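Local coordinates for protein nodulation fucosyltransferase NodZ (Bradyrhizobium sp., PDB 3SIW) that is a nodulation fucosyltransferase of the two-domain GT-B class, with guanosine-5'-diphosphate bound in the cleft between its two Rossmann-like halves, at residues 9-14 / 129-134; 44-49 / 259-264; 170-175 / 211-216; 218-223 / 272-277. All coordinates share one frame; numbering follows the deposited sequence. Where two conformers were deposited one is given.

Contact 1 (9-14 / 129-134); sequences SRRRTG and DACLMW. With GDP (guanosine-5'-diphosphate), chain B.
Because CG of D129 stands trans to the backbone N (chi1 -163°), the carboxylate swings across to the guanidinium groups of R12 and, in the conformer described here, R10, whose chain folds back at chi3 (66°). This salt-bridge network lies at the C-terminal ends of two neighbouring parallel strands, 6-10 and 125-128, in the N-terminal Rossmann-like sheet of this GT-B protein, from which the loop runs on to G14, whose CA lies near GDP O5'. Each arginine takes a different carboxylate oxygen. R12, the firm partner, grips OD1 end-on, with NH1 at 2.9 Å and NH2 at 3.0 Å from D129 OD1, both on the syn side, while the oxygen lies in the guanidinium plane. R10 NH1 reaches D129 OD2 at 2.7 Å from above the carboxylate plane; R10 has two conformers, and for the other this bridge is doubtful. Both guanidinium planes stand almost upright on the carboxylate, R12 at 84°. Such positive neighbours would probably stabilise the charge of buried D129. R10 NE is in turn paired with D39, an acid on the neighbouring strand.

R11 bends at CG and is paired with D17 of helix 15-32, yet also serves as a flat plate: one face lies on the A130-C131 peptide, with R11 NH1 3.4 Å from A130 C, and T13 CG2 lies above the rim of the opposite face. A water accepts from R11 NH1 at 2.8 Å and can donate to R10 O or D129 OD1, more acceptors being in reach than protons. R11 NH2 comes to 3.4 Å from C131 CB.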
# COMPACT_ATOMS: atom_id res chain seq x y z
N SER A 9 -3.74 13.88 -3.16
CA SER A 9 -2.92 12.65 -3.15
C SER A 9 -3.21 11.89 -4.46
O SER A 9 -4.29 11.35 -4.64
CB SER A 9 -3.24 11.76 -1.94
OG SER A 9 -2.39 10.64 -1.93
N ARG A 10 -2.27 11.91 -5.39
CA ARG A 10 -2.43 11.22 -6.67
C ARG A 10 -1.47 10.05 -6.66
O ARG A 10 -0.25 10.22 -6.40
CB ARG A 10 -2.13 12.13 -7.86
CG ARG A 10 -2.64 13.54 -7.71
CD ARG A 10 -2.64 14.27 -9.04
NE ARG A 10 -3.61 13.66 -9.95
CZ ARG A 10 -3.35 13.16 -11.14
NH1 ARG A 10 -2.11 13.21 -11.65
NH2 ARG A 10 -4.34 12.60 -11.84
N ARG A 11 -1.99 8.86 -6.94
CA ARG A 11 -1.11 7.68 -7.03
C ARG A 11 -1.88 6.61 -7.77
O ARG A 11 -3.11 6.51 -7.63
CB ARG A 11 -0.68 7.18 -5.66
CG ARG A 11 0.67 6.50 -5.65
CD ARG A 11 1.80 7.51 -5.65
NE ARG A 11 3.05 6.76 -5.85
CZ ARG A 11 3.94 6.92 -6.82
NH1 ARG A 11 3.84 7.90 -7.72
NH2 ARG A 11 4.99 6.11 -6.85
N ARG A 12 -1.16 5.92 -8.65
CA ARG A 12 -1.75 5.04 -9.63
C ARG A 12 -1.03 3.69 -9.72
O ARG A 12 -1.25 2.92 -10.68
CB ARG A 12 -1.71 5.74 -10.99
CG ARG A 12 -2.48 7.04 -11.04
CD ARG A 12 -2.14 7.80 -12.32
NE ARG A 12 -0.75 8.22 -12.42
CZ ARG A 12 -0.20 9.19 -11.70
NH1 ARG A 12 -0.93 9.87 -10.82
NH2 ARG A 12 1.07 9.50 -11.88
N THR A 13 -0.22 3.39 -8.69
CA THR A 13 0.60 2.19 -8.67
C THR A 13 -0.07 1.13 -7.76
O THR A 13 -1.30 1.11 -7.57
CB THR A 13 2.02 2.56 -8.19
OG1 THR A 13 1.96 3.22 -6.91
CG2 THR A 13 2.65 3.52 -9.15
N GLY A 14 0.72 0.24 -7.18
CA GLY A 14 0.16 -0.76 -6.33
C GLY A 14 -0.40 -0.16 -5.06
O GLY A 14 0.03 0.92 -4.63
N ASP A 129 2.03 13.98 -6.41
CA ASP A 129 1.93 13.05 -7.57
C ASP A 129 3.30 12.41 -7.78
O ASP A 129 3.91 12.47 -8.86
CB ASP A 129 1.48 13.82 -8.81
CG ASP A 129 0.97 12.95 -9.88
OD1 ASP A 129 1.05 11.68 -9.76
OD2 ASP A 129 0.43 13.53 -10.88
N ALA A 130 3.78 11.85 -6.66
CA ALA A 130 5.08 11.21 -6.54
C ALA A 130 4.96 10.20 -5.42
O ALA A 130 3.98 10.20 -4.67
CB ALA A 130 6.13 12.19 -6.22
N CYS A 131 5.95 9.34 -5.33
CA CYS A 131 6.02 8.36 -4.29
C CYS A 131 6.32 9.08 -2.95
O CYS A 131 7.35 9.72 -2.81
CB CYS A 131 7.15 7.38 -4.52
SG CYS A 131 7.07 6.02 -3.25
N LEU A 132 5.44 8.95 -1.98
CA LEU A 132 5.69 9.54 -0.65
C LEU A 132 5.83 8.46 0.42
O LEU A 132 5.58 8.71 1.63
CB LEU A 132 4.64 10.57 -0.28
CG LEU A 132 4.62 11.83 -1.15
CD1 LEU A 132 3.42 12.74 -0.73
CD2 LEU A 132 5.99 12.57 -1.08
N MET A 133 6.32 7.29 0.00
CA MET A 133 6.68 6.29 0.98
C MET A 133 7.76 6.88 1.85
O MET A 133 8.55 7.65 1.38
CB MET A 133 7.15 4.99 0.29
CG MET A 133 5.94 4.25 -0.31
SD MET A 133 6.49 3.01 -1.53
CE MET A 133 7.85 2.19 -0.67
N TRP A 134 7.78 6.50 3.14
CA TRP A 134 8.72 7.00 4.14
C TRP A 134 8.58 8.50 4.47
O TRP A 134 9.45 9.05 5.15
CB TRP A 134 10.18 6.68 3.81
CG TRP A 134 10.42 5.24 3.51
CD1 TRP A 134 10.55 4.68 2.27
CD2 TRP A 134 10.50 4.16 4.44
NE1 TRP A 134 10.74 3.33 2.37
CE2 TRP A 134 10.71 2.98 3.69
CE3 TRP A 134 10.44 4.09 5.83
CZ2 TRP A 134 10.86 1.74 4.29
CZ3 TRP A 134 10.59 2.86 6.43
CH2 TRP A 134 10.82 1.69 5.65
PB GDP B . 5.76 -3.07 -4.38
O1B GDP B . 6.53 -1.91 -3.53
O2B GDP B . 6.25 -4.51 -4.36
O3B GDP B . 5.74 -2.51 -5.90
O3A GDP B . 4.23 -3.09 -3.68
PA GDP B . 2.89 -2.30 -4.11
O1A GDP B . 1.74 -2.86 -3.30
O2A GDP B . 3.05 -0.84 -4.11
O5' GDP B . 2.80 -2.82 -5.72
C5' GDP B . 2.71 -4.21 -5.98
C4' GDP B . 1.45 -4.57 -6.72
O4' GDP B . 1.72 -5.83 -7.48
C3' GDP B . 0.54 -4.99 -5.60
O3' GDP B . -0.25 -3.94 -5.04
C2' GDP B . -0.37 -5.97 -6.34
O2' GDP B . -1.30 -5.25 -7.21
C1' GDP B . 0.69 -6.79 -7.14
N9 GDP B . 1.23 -7.80 -6.22
C8 GDP B . 2.48 -7.89 -5.69
N7 GDP B . 2.54 -8.96 -4.88
C5 GDP B . 1.32 -9.53 -4.84
C6 GDP B . 0.77 -10.63 -4.19
O6 GDP B . 1.43 -11.34 -3.41
N1 GDP B . -0.59 -10.95 -4.38
C2 GDP B . -1.36 -10.17 -5.25
N2 GDP B . -2.66 -10.46 -5.46
N3 GDP B . -0.79 -9.14 -5.88
C4 GDP B . 0.50 -8.79 -5.69
O HOH W 1 1.42 10.90 -4.08
O HOH W 2 1.75 9.70 -8.30
O HOH W 3 3.82 10.12 -10.60

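Contact 2 (44-49 / 259-264). With GDP (guanosine-5'-diphosphate), chain B.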
# COMPACT_ATOMS: atom_id res chain seq x y z
N CYS A 44 -3.67 1.68 -12.21
CA CYS A 44 -3.37 0.45 -12.93
C CYS A 44 -4.46 -0.62 -12.80
O CYS A 44 -4.47 -1.54 -13.56
CB CYS A 44 -2.03 -0.13 -12.46
SG CYS A 44 -1.93 -0.54 -10.69
N TYR A 45 -5.34 -0.54 -11.81
CA TYR A 45 -6.43 -1.53 -11.69
C TYR A 45 -7.78 -1.18 -12.33
O TYR A 45 -8.71 -1.99 -12.27
CB TYR A 45 -6.72 -1.81 -10.23
CG TYR A 45 -5.51 -2.14 -9.37
CD1 TYR A 45 -4.89 -3.41 -9.43
CD2 TYR A 45 -5.00 -1.21 -8.52
CE1 TYR A 45 -3.75 -3.70 -8.56
CE2 TYR A 45 -3.92 -1.48 -7.69
CZ TYR A 45 -3.31 -2.72 -7.70
OH TYR A 45 -2.25 -2.87 -6.81
N VAL A 46 -7.90 0.01 -12.89
CA VAL A 46 -9.17 0.49 -13.43
C VAL A 46 -8.96 0.79 -14.93
O VAL A 46 -8.02 1.53 -15.28
CB VAL A 46 -9.60 1.72 -12.60
CG1 VAL A 46 -10.72 2.51 -13.22
CG2 VAL A 46 -10.03 1.19 -11.20
N GLU A 47 -9.79 0.23 -15.80
CA GLU A 47 -9.61 0.44 -17.26
C GLU A 47 -9.93 1.87 -17.70
O GLU A 47 -9.26 2.42 -18.59
CB GLU A 47 -10.45 -0.56 -18.06
CG GLU A 47 -10.19 -0.49 -19.56
CD GLU A 47 -10.92 -1.58 -20.31
OE1 GLU A 47 -11.95 -2.07 -19.80
OE2 GLU A 47 -10.47 -1.93 -21.42
N GLN A 48 -10.90 2.51 -17.06
CA GLN A 48 -11.37 3.84 -17.51
C GLN A 48 -10.36 4.90 -17.01
O GLN A 48 -10.06 4.93 -15.85
CB GLN A 48 -12.78 4.09 -16.94
CG GLN A 48 -13.84 3.16 -17.52
CD GLN A 48 -13.83 1.73 -16.91
OE1 GLN A 48 -13.14 1.43 -15.89
NE2 GLN A 48 -14.61 0.83 -17.53
N PRO A 49 -9.80 5.76 -17.89
CA PRO A 49 -8.74 6.60 -17.33
C PRO A 49 -9.18 7.77 -16.44
O PRO A 49 -8.32 8.34 -15.74
CB PRO A 49 -8.05 7.16 -18.59
CG PRO A 49 -9.07 7.15 -19.61
CD PRO A 49 -9.92 5.92 -19.33
N MET A 259 -11.54 -7.60 -15.24
CA MET A 259 -10.26 -8.25 -14.82
C MET A 259 -9.32 -7.29 -14.05
O MET A 259 -8.54 -7.73 -13.19
CB MET A 259 -9.55 -8.81 -16.06
CG MET A 259 -8.97 -10.20 -15.91
SD MET A 259 -8.84 -11.01 -17.52
CE MET A 259 -10.56 -11.16 -18.00
N GLY A 260 -9.34 -5.98 -14.36
CA GLY A 260 -8.54 -5.01 -13.58
C GLY A 260 -9.06 -4.91 -12.15
O GLY A 260 -8.30 -4.95 -11.20
N ILE A 261 -10.37 -4.75 -12.00
CA ILE A 261 -10.95 -4.68 -10.67
C ILE A 261 -10.78 -5.97 -9.90
O ILE A 261 -10.49 -5.94 -8.68
CB ILE A 261 -12.47 -4.34 -10.70
CG1 ILE A 261 -12.72 -2.97 -11.33
CG2 ILE A 261 -13.02 -4.33 -9.31
CD1 ILE A 261 -12.09 -1.86 -10.55
N GLU A 262 -10.92 -7.13 -10.57
CA GLU A 262 -10.65 -8.40 -9.84
C GLU A 262 -9.19 -8.49 -9.42
O GLU A 262 -8.90 -8.99 -8.34
CB GLU A 262 -11.01 -9.64 -10.66
CG GLU A 262 -10.78 -10.95 -9.91
CD GLU A 262 -11.42 -10.96 -8.51
OE1 GLU A 262 -12.65 -10.75 -8.41
OE2 GLU A 262 -10.70 -11.18 -7.52
N GLY A 263 -8.27 -8.04 -10.28
CA GLY A 263 -6.84 -7.98 -9.88
C GLY A 263 -6.65 -7.11 -8.62
O GLY A 263 -5.92 -7.46 -7.71
N GLY A 264 -7.31 -5.96 -8.58
CA GLY A 264 -7.20 -5.07 -7.44
C GLY A 264 -7.74 -5.70 -6.18
O GLY A 264 -7.12 -5.65 -5.14
PB GDP B . 5.76 -3.07 -4.38
O1B GDP B . 6.53 -1.91 -3.53
O2B GDP B . 6.25 -4.51 -4.36
O3B GDP B . 5.74 -2.51 -5.90
O3A GDP B . 4.23 -3.09 -3.68
PA GDP B . 2.89 -2.30 -4.11
O1A GDP B . 1.74 -2.86 -3.30
O2A GDP B . 3.05 -0.84 -4.11
O5' GDP B . 2.80 -2.82 -5.72
C5' GDP B . 2.71 -4.21 -5.98
C4' GDP B . 1.45 -4.57 -6.72
O4' GDP B . 1.72 -5.83 -7.48
C3' GDP B . 0.54 -4.99 -5.60
O3' GDP B . -0.25 -3.94 -5.04
C2' GDP B . -0.37 -5.97 -6.34
O2' GDP B . -1.30 -5.25 -7.21
C1' GDP B . 0.69 -6.79 -7.14
N9 GDP B . 1.23 -7.80 -6.22
C8 GDP B . 2.48 -7.89 -5.69
N7 GDP B . 2.54 -8.96 -4.88
C5 GDP B . 1.32 -9.53 -4.84
C6 GDP B . 0.77 -10.63 -4.19
O6 GDP B . 1.43 -11.34 -3.41
N1 GDP B . -0.59 -10.95 -4.38
C2 GDP B . -1.36 -10.17 -5.25
N2 GDP B . -2.66 -10.46 -5.46
N3 GDP B . -0.79 -9.14 -5.88
C4 GDP B . 0.50 -8.79 -5.69
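At the wall of the nucleotide cleft, loop residue Y45 rests on the glycine face of helix 258-274, formed by G260, G263 and G264. With hydrogen alone on the alpha carbon, G260 lets the two backbones approach until Y45 CA and G260 CA are 4.5 Å apart. The carbonyl oxygen of Y45 then points into the helix backbone and sits 2.9 Å from G260 C, a close carbonyl-to-carbonyl approach; I261 N is also near, but the angle is too poor for a hydrogen bond. Further along, the ring leans obliquely over the helix, its CD1 3.5 Å from G264 CA, where the bare alpha carbon leaves the ring close to the helix backbone.

In GT-B proteins the cleft lies between two Rossmann-like domains, and this contact spans it: the 44-49 loop follows strand 35-39 of the N-terminal half, whereas helix 258-274 belongs to the C-terminal half. Tyrosine suits the junction because its rigid ring packs while its hydroxyl projects to the ligand. Y45 OH and GDP O2' are hydrogen-bonded at 2.6 Å, either being able to donate, with O2' at the ring edge; F15 N bonds to the same hydroxyl, and the F15 ring stacks with that of Y45. C44 SG lies over the centre of one face of the Y45 ring, 3.7 Å above its plane.

Beside the glycines, V46 and I261 form a small apolar patch against F57. I261 starts out pointing away from the loop, but its bend at chi2 (-62°) carries the terminal methyl back, and I261 CD1 meets V46 CG2 at 3.7 Å, the two side chains lying side by side.

Contact 3 (170-175 / 211-216). With GDP (guanosine-5'-diphosphate), chain B.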
# COMPACT_ATOMS: atom_id res chain seq x y z
N SER A 170 -1.74 -20.82 13.52
CA SER A 170 -0.73 -19.79 13.48
C SER A 170 -0.21 -19.77 12.08
O SER A 170 0.42 -20.74 11.63
CB SER A 170 0.42 -20.12 14.45
OG SER A 170 0.03 -19.91 15.80
N ILE A 171 -0.40 -18.67 11.38
CA ILE A 171 -0.06 -18.59 9.97
C ILE A 171 1.26 -17.87 9.71
O ILE A 171 1.53 -16.79 10.20
CB ILE A 171 -1.17 -17.92 9.16
CG1 ILE A 171 -2.49 -18.66 9.36
CG2 ILE A 171 -0.80 -17.80 7.64
CD1 ILE A 171 -2.51 -20.17 9.03
N ILE A 172 2.09 -18.50 8.89
CA ILE A 172 3.26 -17.88 8.40
C ILE A 172 2.92 -17.36 7.01
O ILE A 172 2.67 -18.14 6.13
CB ILE A 172 4.45 -18.89 8.31
CG1 ILE A 172 4.81 -19.44 9.70
CG2 ILE A 172 5.70 -18.17 7.73
CD1 ILE A 172 5.72 -20.67 9.67
N GLY A 173 2.93 -16.05 6.84
CA GLY A 173 2.66 -15.43 5.54
C GLY A 173 3.94 -15.20 4.77
O GLY A 173 4.99 -14.77 5.35
N VAL A 174 3.90 -15.51 3.50
CA VAL A 174 5.09 -15.37 2.67
C VAL A 174 4.69 -14.56 1.46
O VAL A 174 3.81 -14.94 0.72
CB VAL A 174 5.69 -16.75 2.21
CG1 VAL A 174 7.02 -16.54 1.55
CG2 VAL A 174 5.83 -17.69 3.40
N HIS A 175 5.36 -13.44 1.28
CA HIS A 175 5.19 -12.64 0.13
C HIS A 175 6.41 -12.81 -0.75
O HIS A 175 7.55 -12.53 -0.36
CB HIS A 175 5.01 -11.14 0.48
CG HIS A 175 4.80 -10.27 -0.72
ND1 HIS A 175 5.55 -9.14 -0.95
CD2 HIS A 175 3.95 -10.40 -1.77
CE1 HIS A 175 5.15 -8.59 -2.08
NE2 HIS A 175 4.18 -9.33 -2.60
N LEU A 211 10.39 -21.62 14.53
CA LEU A 211 9.98 -20.82 15.68
C LEU A 211 8.81 -21.49 16.38
O LEU A 211 8.18 -22.36 15.82
CB LEU A 211 9.60 -19.40 15.27
CG LEU A 211 10.72 -18.60 14.59
CD1 LEU A 211 10.13 -17.30 14.01
CD2 LEU A 211 11.96 -18.32 15.42
N SER A 212 8.53 -21.07 17.62
CA SER A 212 7.41 -21.61 18.39
C SER A 212 6.15 -20.77 18.16
O SER A 212 6.18 -19.54 18.16
CB SER A 212 7.75 -21.65 19.88
OG SER A 212 8.68 -22.70 20.13
N TYR A 213 5.04 -21.47 17.98
CA TYR A 213 3.77 -20.84 17.78
C TYR A 213 2.76 -21.44 18.73
O TYR A 213 2.85 -22.61 19.06
CB TYR A 213 3.31 -21.08 16.34
CG TYR A 213 4.21 -20.41 15.34
CD1 TYR A 213 3.97 -19.12 14.92
CD2 TYR A 213 5.32 -21.07 14.84
CE1 TYR A 213 4.82 -18.49 14.00
CE2 TYR A 213 6.17 -20.46 13.96
CZ TYR A 213 5.92 -19.18 13.52
OH TYR A 213 6.81 -18.59 12.64
N PRO A 214 1.75 -20.66 19.13
CA PRO A 214 0.76 -21.24 20.06
C PRO A 214 -0.24 -22.22 19.43
O PRO A 214 -0.77 -23.05 20.15
CB PRO A 214 0.04 -20.01 20.62
CG PRO A 214 0.22 -18.96 19.61
CD PRO A 214 1.60 -19.21 19.01
N LYS A 215 -0.48 -22.12 18.12
CA LYS A 215 -1.47 -22.93 17.41
C LYS A 215 -0.79 -23.68 16.25
O LYS A 215 0.32 -23.33 15.87
CB LYS A 215 -2.58 -22.01 16.87
CG LYS A 215 -3.46 -21.37 17.99
CD LYS A 215 -4.32 -20.18 17.47
CE LYS A 215 -5.16 -19.58 18.64
NZ LYS A 215 -6.47 -18.89 18.27
N PRO A 216 -1.47 -24.68 15.67
CA PRO A 216 -0.84 -25.39 14.54
C PRO A 216 -0.55 -24.50 13.33
O PRO A 216 -1.34 -23.63 13.00
CB PRO A 216 -1.84 -26.50 14.19
CG PRO A 216 -2.78 -26.58 15.42
CD PRO A 216 -2.80 -25.23 16.02
PB GDP B . 5.76 -3.07 -4.38
O1B GDP B . 6.53 -1.91 -3.53
O2B GDP B . 6.25 -4.51 -4.36
O3B GDP B . 5.74 -2.51 -5.90
O3A GDP B . 4.23 -3.09 -3.68
PA GDP B . 2.89 -2.30 -4.11
O1A GDP B . 1.74 -2.86 -3.30
O2A GDP B . 3.05 -0.84 -4.11
O5' GDP B . 2.80 -2.82 -5.72
C5' GDP B . 2.71 -4.21 -5.98
C4' GDP B . 1.45 -4.57 -6.72
O4' GDP B . 1.72 -5.83 -7.48
C3' GDP B . 0.54 -4.99 -5.60
O3' GDP B . -0.25 -3.94 -5.04
C2' GDP B . -0.37 -5.97 -6.34
O2' GDP B . -1.30 -5.25 -7.21
C1' GDP B . 0.69 -6.79 -7.14
N9 GDP B . 1.23 -7.80 -6.22
C8 GDP B . 2.48 -7.89 -5.69
N7 GDP B . 2.54 -8.96 -4.88
C5 GDP B . 1.32 -9.53 -4.84
C6 GDP B . 0.77 -10.63 -4.19
O6 GDP B . 1.43 -11.34 -3.41
N1 GDP B . -0.59 -10.95 -4.38
C2 GDP B . -1.36 -10.17 -5.25
N2 GDP B . -2.66 -10.46 -5.46
N3 GDP B . -0.79 -9.14 -5.88
C4 GDP B . 0.50 -8.79 -5.69
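Two hydrogen bonds meet at S170, one donated and one accepted, and join it to the 211-216 loop. The chi1 of S170 (-74°) places OG beside its own backbone N, so hydroxyl and amide both face the loop. S170 OG accepts from K215 N at 3.2 Å, and S170 N donates to P216 O at 2.9 Å, approaching from above the carbonyl plane. Serine fits because its short arm offers an acceptor close against Y213 CB and P214 CD. Of the K215 side chain it is CB that touches, 3.5 Å from S170 OG; the rest runs out extended, away from the strand, as suits a lysine on an exposed loop.

Y213 supplies the apolar part. With CG of Y213 beside its own backbone N (chi1 -65°) the ring lies over S170 and I172, meeting S170 obliquely, CD1 of Y213 being 3.7 Å from S170 CB. I172 crosses it at about a right angle, with I172 CG1 4.0 Å from Y213 CZ. The tyrosine hydroxyl is bonded beyond the contact, to A208 O and T279 OG1, and R299 makes a cation-pi contact with the ring.

At the far end of the same strand H175 NE2 donates to GDP N7 at 2.8 Å, nearly straight at 170°. The contact closes a beta-alpha-beta crossover: strand 170-176 leads through helix 193-209 to this loop, which feeds the adjacent parallel strand 217-223, while I172 also packs on A208 and I281 of strand 279-283.

Contact 4 (218-223 / 272-277); sequences KVFLCT and YLLARC. With GDP (guanosine-5'-diphosphate), chain B.
F220 and C222, two residues apart on strand 217-223, present their side chains to the last turns of helix 258-274 and the turn that follows it, where L273, L274 and C277 receive them. The tight part is the F220 ring lying against L273 and L274. With chi1 at 174° the ring reaches straight across, and F220 CE2 lies 3.8 Å from L273 CB, with the backbone N of L274 at the ring edge. Both leucines cross the phenylalanine at about a right angle. Next to it C222 SG settles on the leucine branch point, 3.7 Å from L274 CG.

The fit is looser towards C277, which ends the type I turn that starts at L274. Its sulfur approaches the phenylalanine obliquely, 4.1 Å from F220 CD2 and 5.4 Å from the ring centroid, a modest sulfur-aromatic contact. In the same turn R276 is exposed, whereas all five touching residues are buried. F166 meets the F220 ring edge-to-face, and I171 touches both F220 and C277.

The strand end also lies against the ligand, C222 C being 3.0 Å from GDP O6. In this contact, within the Rossmann-like C-terminal half, aromatic, branched aliphatic and thiol groups join sheet and helix by dispersion and shape, so that the hold on the helix end here probably depends on fit and on burial from water instead of on directional polar bonds.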
# COMPACT_ATOMS: atom_id res chain seq x y z
N LYS A 218 0.30 -23.11 9.53
CA LYS A 218 0.10 -23.24 8.09
C LYS A 218 0.92 -22.14 7.42
O LYS A 218 1.31 -21.15 8.06
CB LYS A 218 -1.38 -23.20 7.69
CG LYS A 218 -2.23 -24.33 8.30
CD LYS A 218 -3.77 -24.19 8.02
CE LYS A 218 -4.14 -23.90 6.54
NZ LYS A 218 -5.63 -23.97 6.24
N VAL A 219 1.20 -22.33 6.14
CA VAL A 219 1.89 -21.34 5.35
C VAL A 219 0.95 -20.70 4.32
O VAL A 219 0.42 -21.37 3.44
CB VAL A 219 3.17 -21.95 4.66
CG1 VAL A 219 3.85 -20.94 3.76
CG2 VAL A 219 4.15 -22.49 5.74
N PHE A 220 0.79 -19.38 4.42
CA PHE A 220 0.01 -18.60 3.45
C PHE A 220 0.96 -17.94 2.44
O PHE A 220 1.78 -17.11 2.82
CB PHE A 220 -0.78 -17.55 4.23
CG PHE A 220 -1.52 -16.58 3.38
CD1 PHE A 220 -2.32 -17.01 2.38
CD2 PHE A 220 -1.42 -15.25 3.60
CE1 PHE A 220 -3.04 -16.14 1.59
CE2 PHE A 220 -2.14 -14.37 2.82
CZ PHE A 220 -2.93 -14.82 1.80
N LEU A 221 0.88 -18.33 1.17
CA LEU A 221 1.70 -17.76 0.14
C LEU A 221 0.95 -16.73 -0.71
O LEU A 221 -0.15 -17.01 -1.24
CB LEU A 221 2.16 -18.87 -0.78
CG LEU A 221 3.11 -18.54 -1.90
CD1 LEU A 221 4.38 -17.91 -1.32
CD2 LEU A 221 3.45 -19.85 -2.63
N CYS A 222 1.55 -15.56 -0.84
CA CYS A 222 1.08 -14.48 -1.70
C CYS A 222 2.17 -14.20 -2.71
O CYS A 222 3.25 -13.76 -2.37
CB CYS A 222 0.80 -13.21 -0.91
SG CYS A 222 -0.45 -13.48 0.31
N THR A 223 1.90 -14.48 -3.97
CA THR A 223 2.90 -14.30 -4.97
C THR A 223 2.17 -13.91 -6.21
O THR A 223 0.99 -14.23 -6.38
CB THR A 223 3.70 -15.58 -5.22
OG1 THR A 223 4.66 -15.35 -6.24
CG2 THR A 223 2.80 -16.78 -5.62
N TYR A 272 -4.31 -7.58 3.18
CA TYR A 272 -5.01 -7.59 4.45
C TYR A 272 -4.84 -8.89 5.22
O TYR A 272 -4.68 -8.87 6.44
CB TYR A 272 -6.49 -7.22 4.26
CG TYR A 272 -6.69 -5.70 4.19
CD1 TYR A 272 -6.22 -4.95 3.12
CD2 TYR A 272 -7.35 -5.00 5.22
CE1 TYR A 272 -6.41 -3.58 3.04
CE2 TYR A 272 -7.55 -3.61 5.14
CZ TYR A 272 -7.10 -2.92 4.06
OH TYR A 272 -7.27 -1.55 3.95
N LEU A 273 -4.86 -10.02 4.51
CA LEU A 273 -4.63 -11.31 5.14
C LEU A 273 -3.21 -11.48 5.63
O LEU A 273 -2.99 -12.07 6.67
CB LEU A 273 -5.05 -12.45 4.23
CG LEU A 273 -6.57 -12.69 4.08
CD1 LEU A 273 -6.79 -13.67 2.96
CD2 LEU A 273 -7.26 -13.09 5.38
N LEU A 274 -2.24 -10.97 4.89
CA LEU A 274 -0.89 -11.01 5.37
C LEU A 274 -0.75 -10.34 6.77
O LEU A 274 0.04 -10.81 7.62
CB LEU A 274 0.03 -10.37 4.36
CG LEU A 274 0.43 -11.23 3.15
CD1 LEU A 274 1.07 -10.30 2.15
CD2 LEU A 274 1.48 -12.35 3.62
N ALA A 275 -1.51 -9.25 7.00
CA ALA A 275 -1.51 -8.54 8.27
C ALA A 275 -2.16 -9.30 9.42
O ALA A 275 -2.13 -8.83 10.54
CB ALA A 275 -2.15 -7.09 8.09
N ARG A 276 -2.77 -10.45 9.13
CA ARG A 276 -3.34 -11.35 10.15
C ARG A 276 -2.44 -12.57 10.50
O ARG A 276 -2.80 -13.42 11.32
CB ARG A 276 -4.69 -11.89 9.68
CG ARG A 276 -5.71 -10.89 9.07
CD ARG A 276 -6.29 -9.91 10.08
NE ARG A 276 -6.45 -10.47 11.42
CZ ARG A 276 -7.59 -10.96 11.92
NH1 ARG A 276 -8.69 -11.00 11.17
NH2 ARG A 276 -7.62 -11.43 13.15
N CYS A 277 -1.25 -12.61 9.93
CA CYS A 277 -0.31 -13.72 10.16
C CYS A 277 0.45 -13.53 11.47
O CYS A 277 0.51 -12.40 12.03
CB CYS A 277 0.64 -13.83 8.95
SG CYS A 277 -0.27 -14.31 7.44
PB GDP B . 5.76 -3.07 -4.38
O1B GDP B . 6.53 -1.91 -3.53
O2B GDP B . 6.25 -4.51 -4.36
O3B GDP B . 5.74 -2.51 -5.90
O3A GDP B . 4.23 -3.09 -3.68
PA GDP B . 2.89 -2.30 -4.11
O1A GDP B . 1.74 -2.86 -3.30
O2A GDP B . 3.05 -0.84 -4.11
O5' GDP B . 2.80 -2.82 -5.72
C5' GDP B . 2.71 -4.21 -5.98
C4' GDP B . 1.45 -4.57 -6.72
O4' GDP B . 1.72 -5.83 -7.48
C3' GDP B . 0.54 -4.99 -5.60
O3' GDP B . -0.25 -3.94 -5.04
C2' GDP B . -0.37 -5.97 -6.34
O2' GDP B . -1.30 -5.25 -7.21
C1' GDP B . 0.69 -6.79 -7.14
N9 GDP B . 1.23 -7.80 -6.22
C8 GDP B . 2.48 -7.89 -5.69
N7 GDP B . 2.54 -8.96 -4.88
C5 GDP B . 1.32 -9.53 -4.84
C6 GDP B . 0.77 -10.63 -4.19
O6 GDP B . 1.43 -11.34 -3.41
N1 GDP B . -0.59 -10.95 -4.38
C2 GDP B . -1.36 -10.17 -5.25
N2 GDP B . -2.66 -10.46 -5.46
N3 GDP B . -0.79 -9.14 -5.88
C4 GDP B . 0.50 -8.79 -5.69

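In the fold
Contacts 1 and 2 touch, with R12 O near C44 N at 3.1 Å, and contacts 3 and 4 are likewise adjacent, on neighbouring strands 170-176 and 217-223. Contact 1 lies in the N-terminal half; contact 2 runs from it across to helix 258-274, whose later turns serve contact 4. Contact 4 is the buried one and is apolar throughout; contact 3, at the outer end of the sheet, has one backbone and one side-chain-to-backbone hydrogen bond, with tyrosine packing, beside exposed loop residues. Partly buried contact 1 relies on charge and water, and partly buried contact 2 on backbone closeness over glycines. All four reach GDP, although contacts 1 and 3 have centres about 32 Å apart.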